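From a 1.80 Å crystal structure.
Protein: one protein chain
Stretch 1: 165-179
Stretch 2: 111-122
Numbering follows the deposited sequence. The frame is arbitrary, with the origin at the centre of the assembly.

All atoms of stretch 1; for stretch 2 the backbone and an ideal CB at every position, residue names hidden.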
# COMPACT_ATOMS: atom_id res chain seq x y z
N LYS A 165 -13.34 -14.66 4.68
CA LYS A 165 -13.97 -13.36 4.88
C LYS A 165 -13.15 -12.57 5.88
O LYS A 165 -13.19 -12.84 7.08
CB LYS A 165 -15.40 -13.54 5.41
CG LYS A 165 -16.27 -14.42 4.53
CD LYS A 165 -17.66 -14.64 5.13
CE LYS A 165 -18.61 -15.25 4.09
NZ LYS A 165 -19.99 -15.47 4.60
N ILE A 166 -12.39 -11.61 5.38
CA ILE A 166 -11.31 -11.03 6.18
C ILE A 166 -11.79 -10.24 7.40
O ILE A 166 -11.19 -10.34 8.46
CB ILE A 166 -10.35 -10.23 5.31
CG1 ILE A 166 -9.68 -11.16 4.31
CG2 ILE A 166 -9.28 -9.55 6.16
CD1 ILE A 166 -8.93 -10.45 3.21
N TYR A 167 -12.86 -9.47 7.25
CA TYR A 167 -13.34 -8.66 8.37
C TYR A 167 -13.72 -9.55 9.55
O TYR A 167 -13.25 -9.36 10.68
CB TYR A 167 -14.52 -7.77 7.92
CG TYR A 167 -15.19 -7.00 9.04
CD1 TYR A 167 -14.52 -5.99 9.71
CD2 TYR A 167 -16.51 -7.26 9.40
CE1 TYR A 167 -15.14 -5.27 10.72
CE2 TYR A 167 -17.13 -6.54 10.42
CZ TYR A 167 -16.43 -5.55 11.07
OH TYR A 167 -17.04 -4.82 12.08
N GLU A 168 -14.56 -10.54 9.28
CA GLU A 168 -14.99 -11.45 10.31
C GLU A 168 -13.88 -12.37 10.80
O GLU A 168 -13.76 -12.61 11.99
CB GLU A 168 -16.20 -12.26 9.84
CG GLU A 168 -17.45 -11.39 9.62
CD GLU A 168 -17.51 -10.73 8.25
OE1 GLU A 168 -16.57 -10.92 7.45
OE2 GLU A 168 -18.51 -10.03 7.98
N HIS A 169 -13.06 -12.88 9.88
CA HIS A 169 -11.99 -13.79 10.27
C HIS A 169 -10.92 -13.11 11.11
O HIS A 169 -10.39 -13.69 12.07
CB HIS A 169 -11.33 -14.41 9.04
CG HIS A 169 -10.54 -15.64 9.35
ND1 HIS A 169 -11.14 -16.85 9.60
CD2 HIS A 169 -9.21 -15.84 9.49
CE1 HIS A 169 -10.21 -17.76 9.86
NE2 HIS A 169 -9.03 -17.17 9.79
N LEU A 170 -10.59 -11.88 10.75
CA LEU A 170 -9.56 -11.15 11.48
C LEU A 170 -10.00 -10.87 12.91
O LEU A 170 -9.22 -11.01 13.85
CB LEU A 170 -9.23 -9.84 10.77
CG LEU A 170 -8.04 -9.06 11.34
CD1 LEU A 170 -6.76 -9.89 11.35
CD2 LEU A 170 -7.84 -7.78 10.54
N GLN A 171 -11.27 -10.50 13.08
CA GLN A 171 -11.80 -10.32 14.42
C GLN A 171 -11.72 -11.60 15.23
O GLN A 171 -11.33 -11.58 16.41
CB GLN A 171 -13.26 -9.87 14.37
CG GLN A 171 -13.46 -8.44 13.91
CD GLN A 171 -14.92 -8.09 13.78
OE1 GLN A 171 -15.50 -7.46 14.67
NE2 GLN A 171 -15.53 -8.51 12.68
N LYS A 172 -12.08 -12.71 14.60
CA LYS A 172 -12.06 -14.02 15.24
C LYS A 172 -10.67 -14.43 15.71
O LYS A 172 -10.50 -14.87 16.85
CB LYS A 172 -12.65 -15.09 14.31
CG LYS A 172 -12.69 -16.47 14.95
CD LYS A 172 -13.46 -17.47 14.11
CE LYS A 172 -12.68 -17.92 12.90
NZ LYS A 172 -13.45 -18.93 12.12
N LEU A 173 -9.67 -14.28 14.84
CA LEU A 173 -8.29 -14.61 15.17
C LEU A 173 -7.71 -13.76 16.30
O LEU A 173 -6.99 -14.28 17.16
CB LEU A 173 -7.37 -14.51 13.95
CG LEU A 173 -7.59 -15.48 12.79
CD1 LEU A 173 -6.53 -15.29 11.72
CD2 LEU A 173 -7.61 -16.94 13.26
N VAL A 174 -8.00 -12.46 16.29
CA VAL A 174 -7.50 -11.56 17.33
C VAL A 174 -8.15 -11.91 18.67
O VAL A 174 -7.48 -12.00 19.70
CB VAL A 174 -7.75 -10.08 16.96
CG1 VAL A 174 -7.49 -9.16 18.16
CG2 VAL A 174 -6.87 -9.67 15.77
N GLN A 175 -9.46 -12.12 18.66
CA GLN A 175 -10.16 -12.47 19.89
C GLN A 175 -9.66 -13.79 20.45
O GLN A 175 -9.56 -13.97 21.66
CB GLN A 175 -11.67 -12.53 19.65
CG GLN A 175 -12.30 -11.16 19.38
CD GLN A 175 -12.38 -10.29 20.62
OE1 GLN A 175 -11.45 -9.55 20.95
NE2 GLN A 175 -13.52 -10.35 21.30
N ALA A 176 -9.33 -14.73 19.56
CA ALA A 176 -8.89 -16.05 19.98
C ALA A 176 -7.53 -15.99 20.67
O ALA A 176 -7.30 -16.70 21.65
CB ALA A 176 -8.83 -17.00 18.78
N GLU A 177 -6.65 -15.12 20.18
CA GLU A 177 -5.33 -14.95 20.78
C GLU A 177 -5.44 -14.22 22.13
O GLU A 177 -4.81 -14.63 23.10
CB GLU A 177 -4.39 -14.20 19.83
CG GLU A 177 -2.98 -14.02 20.38
CD GLU A 177 -1.95 -13.78 19.28
OE1 GLU A 177 -0.86 -13.26 19.60
OE2 GLU A 177 -2.22 -14.14 18.12
N LEU A 178 -6.24 -13.17 22.18
CA LEU A 178 -6.51 -12.48 23.45
C LEU A 178 -7.13 -13.41 24.48
O LEU A 178 -6.80 -13.35 25.66
CB LEU A 178 -7.43 -11.28 23.22
CG LEU A 178 -6.88 -10.13 22.37
CD1 LEU A 178 -8.00 -9.14 22.07
CD2 LEU A 178 -5.71 -9.45 23.07
N LYS A 179 -8.03 -14.29 24.05
CA LYS A 179 -8.70 -15.18 24.99
C LYS A 179 -7.73 -16.24 25.53
O LYS A 179 -7.77 -16.58 26.71
CB LYS A 179 -9.92 -15.85 24.35
CG LYS A 179 -10.65 -16.80 25.29
CD LYS A 179 -11.93 -17.36 24.67
CE LYS A 179 -12.70 -18.20 25.68
NZ LYS A 179 -14.00 -18.67 25.12
N UNK A 111 -11.11 1.20 2.89
CA UNK A 111 -11.20 0.92 4.31
C UNK A 111 -12.05 -0.32 4.56
O UNK A 111 -13.08 -0.49 3.93
CB UNK A 111 -11.78 2.12 5.06
N UNK A 112 -11.63 -1.18 5.49
CA UNK A 112 -12.52 -2.22 5.95
C UNK A 112 -13.56 -1.58 6.85
O UNK A 112 -13.42 -0.42 7.25
CB UNK A 112 -11.76 -3.33 6.68
N UNK A 113 -14.61 -2.33 7.15
CA UNK A 113 -15.59 -1.93 8.14
C UNK A 113 -14.88 -1.71 9.49
O UNK A 113 -13.81 -2.26 9.72
CB UNK A 113 -16.70 -2.98 8.26
N UNK A 114 -15.45 -0.84 10.35
CA UNK A 114 -14.84 -0.53 11.64
C UNK A 114 -15.08 -1.62 12.68
O UNK A 114 -16.11 -2.30 12.64
CB UNK A 114 -15.38 0.80 12.16
N UNK A 115 -14.15 -1.77 13.61
CA UNK A 115 -14.35 -2.68 14.73
C UNK A 115 -13.52 -2.25 15.93
O UNK A 115 -12.32 -2.00 15.80
CB UNK A 115 -13.99 -4.11 14.33
N UNK A 116 -14.15 -2.15 17.09
CA UNK A 116 -13.42 -1.80 18.30
C UNK A 116 -12.31 -2.81 18.62
O UNK A 116 -11.33 -2.48 19.29
CB UNK A 116 -14.39 -1.70 19.48
N UNK A 117 -12.46 -4.04 18.13
CA UNK A 117 -11.42 -5.04 18.30
C UNK A 117 -10.15 -4.56 17.62
O UNK A 117 -9.05 -4.69 18.16
CB UNK A 117 -11.86 -6.39 17.74
N UNK A 118 -10.30 -3.98 16.43
CA UNK A 118 -9.15 -3.50 15.68
C UNK A 118 -8.52 -2.30 16.37
O UNK A 118 -7.30 -2.15 16.36
CB UNK A 118 -9.56 -3.14 14.25
N UNK A 119 -9.35 -1.43 16.95
CA UNK A 119 -8.86 -0.18 17.52
C UNK A 119 -8.23 -0.35 18.90
O UNK A 119 -7.32 0.40 19.29
CB UNK A 119 -10.01 0.83 17.61
N UNK A 120 -8.71 -1.33 19.64
CA UNK A 120 -8.24 -1.57 21.00
C UNK A 120 -7.00 -2.46 21.00
O UNK A 120 -6.32 -2.60 22.02
CB UNK A 120 -9.35 -2.21 21.84
N UNK A 121 -6.72 -3.07 19.86
CA UNK A 121 -5.65 -4.05 19.74
C UNK A 121 -4.93 -3.83 18.42
O UNK A 121 -4.90 -4.71 17.57
CB UNK A 121 -6.19 -5.48 19.84
N UNK A 122 -4.33 -2.65 18.24
CA UNK A 122 -3.83 -2.25 16.93
C UNK A 122 -2.68 -3.12 16.40
O UNK A 122 -2.71 -3.60 15.26
CB UNK A 122 -3.37 -0.79 17.00

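At 111 the ideal CB has nothing of stretch 1 within 5.5 Å, so the helix sets no requirement. The residue is Ser111, whose OG donates to the backbone O of 112 (2.7 Å).

At 112 CA-to-CB points toward the helix, yet the ideal CB lies 4.9 Å from Tyr167 CD1. That gap, with Ile166 beyond it, favours a long apolar side chain; leucine, isoleucine or methionine would all be reasonable. Met112 fills it: its CE reaches Ile166 CG2 at 3.6 Å and Tyr167 N at 3.7 Å.

Position 113 also points toward stretch 1, its ideal CB 3.7 Å from Tyr167 CE1. Any residue with a CB could pack there, and the tip could be polar. Glu113 sets its CB over one face of the Tyr167 ring, 3.8 Å from the centroid and 17° off the normal, a CH-pi contact. A water donates to both Glu113 OE1 (2.5 Å from the water O) and Glu168 OE2 (2.9 Å from it), joining two carboxylates that have no direct contact.

At 114 CA-to-CB points away, leaving the side chain free, and phi/psi of -79/150° admits proline. The visible backbone does the work: Tyr167 OH donates to the backbone O of 114 at 2.7 Å, near the plane of the tyrosine ring. The residue is Pro114.

The ideal CB of 115 is 3.7 Å from Gln171 OE1 and 3.8 Å from Tyr167 OH, and a helix begins at 116. A small polar residue suits this: serine or threonine. Ser115 caps the helix, its OG accepting from the backbone N of 117 (3.2 Å). The same OG lies 3.0 Å from Gln171 OE1, and one water contacts both atoms.

Position 116 points sideways with nothing near, and Ala116 makes no contact.

At 117 the ideal CB faces Gln171 CG (4.6 Å) and Val174 CG1 (5.2 Å), so a branched or long aliphatic fits. Ile117 places CG2 3.7 Å from Val174 CG1 and CD1 3.6 Å from Gln175 CG.

Position 118 starts sideways, beyond 5.5 Å; only a large side chain could return to the helix. Phe118 does so, with CE1 3.8 Å from Leu170 CD2 and 3.6 Å from Gln171 CG. It meets the Tyr167 ring rim to rim, planes at 82°.

Positions 119, 120 and 122 are out of reach: Glu119, Lys120 and Lys122.

At 121 the ideal CB approaches Val174 CG1 (4.2 Å) and Leu178 CD1 (4.7 Å), inviting a medium-sized side chain, apolar or amide. Asn121 brings OD1 3.6 Å from Leu178 CD1, while ND2 donates to Ile117 O (3.0 Å).

Stretch 2 111-122: SMEPSAIFEKNK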
# COMPACT_ATOMS: atom_id res chain seq x y z
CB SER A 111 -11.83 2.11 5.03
OG SER A 111 -12.12 1.80 6.39
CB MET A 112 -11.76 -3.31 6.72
CG MET A 112 -10.56 -3.85 5.97
SD MET A 112 -9.65 -5.10 6.91
CE MET A 112 -10.86 -6.39 6.77
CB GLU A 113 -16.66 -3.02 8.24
CG GLU A 113 -17.47 -3.15 6.95
CD GLU A 113 -18.19 -4.48 6.85
OE1 GLU A 113 -17.52 -5.49 6.51
OE2 GLU A 113 -19.41 -4.51 7.11
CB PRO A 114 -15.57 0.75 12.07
CG PRO A 114 -16.89 0.64 11.44
CD PRO A 114 -16.63 -0.00 10.10
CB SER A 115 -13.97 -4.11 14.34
OG SER A 115 -14.01 -4.96 15.48
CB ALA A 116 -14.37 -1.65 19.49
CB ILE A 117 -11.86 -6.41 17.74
CG1 ILE A 117 -13.08 -6.93 18.52
CG2 ILE A 117 -10.71 -7.41 17.84
CD1 ILE A 117 -13.71 -8.18 17.92
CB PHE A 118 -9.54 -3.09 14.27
CG PHE A 118 -10.16 -4.19 13.45
CD1 PHE A 118 -9.94 -5.52 13.75
CD2 PHE A 118 -10.96 -3.88 12.36
CE1 PHE A 118 -10.51 -6.53 12.97
CE2 PHE A 118 -11.52 -4.87 11.59
CZ PHE A 118 -11.30 -6.20 11.89
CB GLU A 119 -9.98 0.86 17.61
CG GLU A 119 -10.69 1.12 16.29
CD GLU A 119 -9.77 1.71 15.23
OE1 GLU A 119 -8.75 2.33 15.59
OE2 GLU A 119 -10.09 1.55 14.03
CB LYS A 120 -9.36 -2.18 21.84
CG LYS A 120 -10.44 -1.17 22.21
CD LYS A 120 -11.63 -1.81 22.92
CE LYS A 120 -12.57 -0.73 23.47
NZ LYS A 120 -13.59 -1.27 24.41
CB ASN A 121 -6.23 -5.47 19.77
CG ASN A 121 -7.08 -5.71 21.01
OD1 ASN A 121 -6.55 -5.86 22.11
ND2 ASN A 121 -8.40 -5.76 20.84
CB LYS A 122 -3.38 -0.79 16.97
CG LYS A 122 -4.51 0.21 17.17
CD LYS A 122 -3.96 1.65 17.21
CE LYS A 122 -5.08 2.67 17.27
NZ LYS A 122 -5.84 2.56 18.55
O HOH W 1 -18.54 -7.72 6.23
O HOH W 2 -16.56 -5.76 16.07
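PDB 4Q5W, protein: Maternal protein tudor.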